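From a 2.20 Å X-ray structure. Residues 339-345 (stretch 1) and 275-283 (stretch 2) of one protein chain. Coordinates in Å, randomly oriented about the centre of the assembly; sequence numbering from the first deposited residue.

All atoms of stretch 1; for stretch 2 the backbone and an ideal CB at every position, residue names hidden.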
# COMPACT_ATOMS: atom_id res chain seq x y z
N THR A 339 -7.27 28.38 -66.53
CA THR A 339 -7.38 27.34 -65.52
C THR A 339 -8.27 26.22 -66.03
O THR A 339 -9.25 26.46 -66.74
CB THR A 339 -7.91 27.94 -64.20
OG1 THR A 339 -6.88 28.76 -63.63
CG2 THR A 339 -8.31 26.85 -63.21
N LEU A 340 -7.93 24.97 -65.71
CA LEU A 340 -8.67 23.83 -66.23
C LEU A 340 -9.37 23.10 -65.11
O LEU A 340 -8.87 23.04 -63.99
CB LEU A 340 -7.73 22.87 -66.96
CG LEU A 340 -6.94 23.44 -68.13
CD1 LEU A 340 -5.84 22.46 -68.50
CD2 LEU A 340 -7.85 23.74 -69.32
N TYR A 341 -10.54 22.54 -65.42
CA TYR A 341 -11.33 21.83 -64.43
C TYR A 341 -11.64 20.42 -64.93
O TYR A 341 -12.29 20.26 -65.96
CB TYR A 341 -12.62 22.58 -64.10
CG TYR A 341 -13.51 21.89 -63.08
CD1 TYR A 341 -13.22 21.96 -61.72
CD2 TYR A 341 -14.63 21.18 -63.47
CE1 TYR A 341 -14.03 21.33 -60.78
CE2 TYR A 341 -15.45 20.54 -62.54
CZ TYR A 341 -15.14 20.62 -61.20
OH TYR A 341 -15.95 19.99 -60.28
N PHE A 342 -11.15 19.42 -64.20
CA PHE A 342 -11.34 18.03 -64.57
C PHE A 342 -12.22 17.35 -63.54
O PHE A 342 -11.92 17.37 -62.34
CB PHE A 342 -10.00 17.29 -64.59
CG PHE A 342 -9.07 17.71 -65.69
CD1 PHE A 342 -9.07 17.04 -66.91
CD2 PHE A 342 -8.14 18.72 -65.50
CE1 PHE A 342 -8.19 17.40 -67.92
CE2 PHE A 342 -7.26 19.09 -66.51
CZ PHE A 342 -7.29 18.43 -67.72
N MET A 343 -13.29 16.74 -64.01
CA MET A 343 -14.17 15.97 -63.14
C MET A 343 -14.32 14.53 -63.67
O MET A 343 -14.38 14.32 -64.88
CB MET A 343 -15.53 16.64 -63.05
CG MET A 343 -16.47 16.00 -62.05
SD MET A 343 -18.19 16.47 -62.35
CE MET A 343 -17.97 18.09 -63.09
N ASP A 344 -14.34 13.56 -62.78
CA ASP A 344 -14.63 12.17 -63.09
C ASP A 344 -15.21 11.46 -61.88
O ASP A 344 -14.76 11.63 -60.79
CB ASP A 344 -13.39 11.45 -63.59
CG ASP A 344 -13.69 10.17 -64.34
OD1 ASP A 344 -13.63 10.15 -65.52
OD2 ASP A 344 -13.91 9.16 -63.76
N GLN A 345 -16.24 10.66 -62.12
CA GLN A 345 -16.93 9.90 -61.11
C GLN A 345 -16.32 8.53 -60.82
O GLN A 345 -16.68 7.90 -59.90
CB GLN A 345 -18.41 9.82 -61.44
CG GLN A 345 -19.12 11.15 -61.30
CD GLN A 345 -20.53 11.18 -61.85
OE1 GLN A 345 -21.44 11.63 -61.19
NE2 GLN A 345 -20.72 10.69 -63.05
N UNK A 275 -19.61 8.77 -68.70
CA UNK A 275 -19.62 7.37 -68.28
C UNK A 275 -18.53 7.02 -67.26
O UNK A 275 -18.49 5.90 -66.76
CB UNK A 275 -19.47 6.47 -69.51
N UNK A 276 -17.67 7.99 -66.94
CA UNK A 276 -16.57 7.76 -66.01
C UNK A 276 -15.33 7.18 -66.69
O UNK A 276 -15.38 6.81 -67.85
CB UNK A 276 -17.03 6.82 -64.89
N UNK A 277 -14.23 7.08 -65.95
CA UNK A 277 -12.97 6.60 -66.52
C UNK A 277 -12.57 7.37 -67.78
O UNK A 277 -12.08 6.79 -68.75
CB UNK A 277 -13.08 5.11 -66.84
N UNK A 278 -12.76 8.68 -67.76
CA UNK A 278 -12.32 9.53 -68.85
C UNK A 278 -10.82 9.48 -69.06
O UNK A 278 -10.05 9.20 -68.14
CB UNK A 278 -12.76 10.97 -68.59
N UNK A 279 -10.38 9.75 -70.28
CA UNK A 279 -8.96 9.73 -70.60
C UNK A 279 -8.62 10.96 -71.45
O UNK A 279 -9.09 11.10 -72.58
CB UNK A 279 -8.58 8.44 -71.33
N UNK A 280 -7.82 11.85 -70.88
CA UNK A 280 -7.49 13.11 -71.52
C UNK A 280 -6.00 13.17 -71.81
O UNK A 280 -5.19 12.68 -71.02
CB UNK A 280 -7.92 14.29 -70.65
N UNK A 281 -5.64 13.74 -72.95
CA UNK A 281 -4.23 13.90 -73.30
C UNK A 281 -3.95 15.37 -73.60
O UNK A 281 -4.66 16.00 -74.38
CB UNK A 281 -3.86 13.02 -74.50
N UNK A 282 -2.92 15.90 -72.96
CA UNK A 282 -2.64 17.33 -73.03
C UNK A 282 -1.28 17.60 -73.64
O UNK A 282 -0.31 16.89 -73.37
CB UNK A 282 -2.72 17.96 -71.64
N UNK A 283 -1.22 18.62 -74.48
CA UNK A 283 0.05 19.07 -75.03
C UNK A 283 -0.03 20.56 -75.30
O UNK A 283 -1.12 21.13 -75.36
CB UNK A 283 0.40 18.30 -76.31

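Position 275 precedes the contact: its CA-to-CB bond points away from stretch 1, and nothing of that stretch lies within 5.5 Å of the ideal CB. The view imposes little, and many residues would fit. It is Ala275.

At position 276 the backbone decides. With phi/psi of 86/173, a CB would be jammed against the carbonyl O of the residue before, a conflict only glycine avoids. The deposited residue is Gly276, whose C atom lies 3.6 Å from Asp344 OD1.

Position 277 has a left-handed backbone (53/41), which asparagine and glycine tolerate best, and its CA-to-CB bond points away from stretch 1. The contribution visible here is the main-chain amide, which faces a carboxylate. The residue is Asn277, and its N donates to Asp344 OD2 at 3.0 Å, with an N-H...O angle of 137°.

Position 278 points toward stretch 1, but an ideal CB would sit 3.3 Å from Asp344 OD1, which is tight. The angles, -61/154, are open to most residues, so here it is the neighbouring carboxylate that favours the smallest choice. Gly278 leaves that space free, and its N donates to Asp344 OD1 at 2.8 Å and 163°, the straighter of the two bonds. Two successive amides thus hold the two carboxylate oxygens.

The strand begins at 279, where the CA-to-CB bond points away; a beta-branched residue suits the extended backbone, and Val279 is found.

Position 280 points toward stretch 1, its ideal CB 4.1 Å from Phe342 CE1. A large apolar or aromatic side chain would suit that ring, while the carbonyl of Met343 and the carboxylate of Asp344 would reward a polar tip. Tyr280 answers both demands. With chi1 in m, its ring receives the edge of Phe342 on one face, centroids 5.7 Å apart and planes at 69°. Its hydroxyl reaches stretch 1 through a water: Tyr280 OH donates to it at 2.6 Å, and the water donates to Met343 O at 2.7 Å and Asp344 OD1 at 2.6 Å.

Position 281 lies out of reach of stretch 1, leaving the choice to strand preference; it is Thr281.

Position 282 again points toward stretch 1, but its ideal CB has nothing of that stretch within 5.5 Å. Closing the gap to the aliphatic Leu340 calls for a longer apolar chain, such as leucine, isoleucine or methionine. Ile282, extended with chi1 and chi2 both t, brings its CD1 to 4.1 Å from Leu340 CD1.

Position 283 is out of reach once more and unconstrained by stretch 1; it is Ser283.

Stretch 2 (275-283) AGNGVYTIS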
# COMPACT_ATOMS: atom_id res chain seq x y z
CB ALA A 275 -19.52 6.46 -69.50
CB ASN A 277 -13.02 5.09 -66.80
CG ASN A 277 -13.11 4.25 -65.53
OD1 ASN A 277 -12.57 4.62 -64.48
ND2 ASN A 277 -13.78 3.10 -65.62
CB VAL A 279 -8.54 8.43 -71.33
CG1 VAL A 279 -7.07 8.49 -71.73
CG2 VAL A 279 -8.80 7.21 -70.45
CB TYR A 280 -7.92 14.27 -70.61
CG TYR A 280 -9.36 14.13 -70.16
CD1 TYR A 280 -10.40 14.63 -70.92
CD2 TYR A 280 -9.67 13.45 -68.99
CE1 TYR A 280 -11.72 14.47 -70.53
CE2 TYR A 280 -10.98 13.28 -68.59
CZ TYR A 280 -12.00 13.79 -69.36
OH TYR A 280 -13.30 13.62 -68.95
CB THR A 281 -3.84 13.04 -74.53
OG1 THR A 281 -4.32 11.70 -74.36
CG2 THR A 281 -2.33 13.02 -74.69
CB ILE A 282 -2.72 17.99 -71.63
CG1 ILE A 282 -2.62 19.52 -71.73
CG2 ILE A 282 -1.64 17.45 -70.70
CD1 ILE A 282 -3.01 20.25 -70.45
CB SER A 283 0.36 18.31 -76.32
OG SER A 283 -0.70 18.46 -77.25
O HOH W 1 -13.94 12.42 -66.72
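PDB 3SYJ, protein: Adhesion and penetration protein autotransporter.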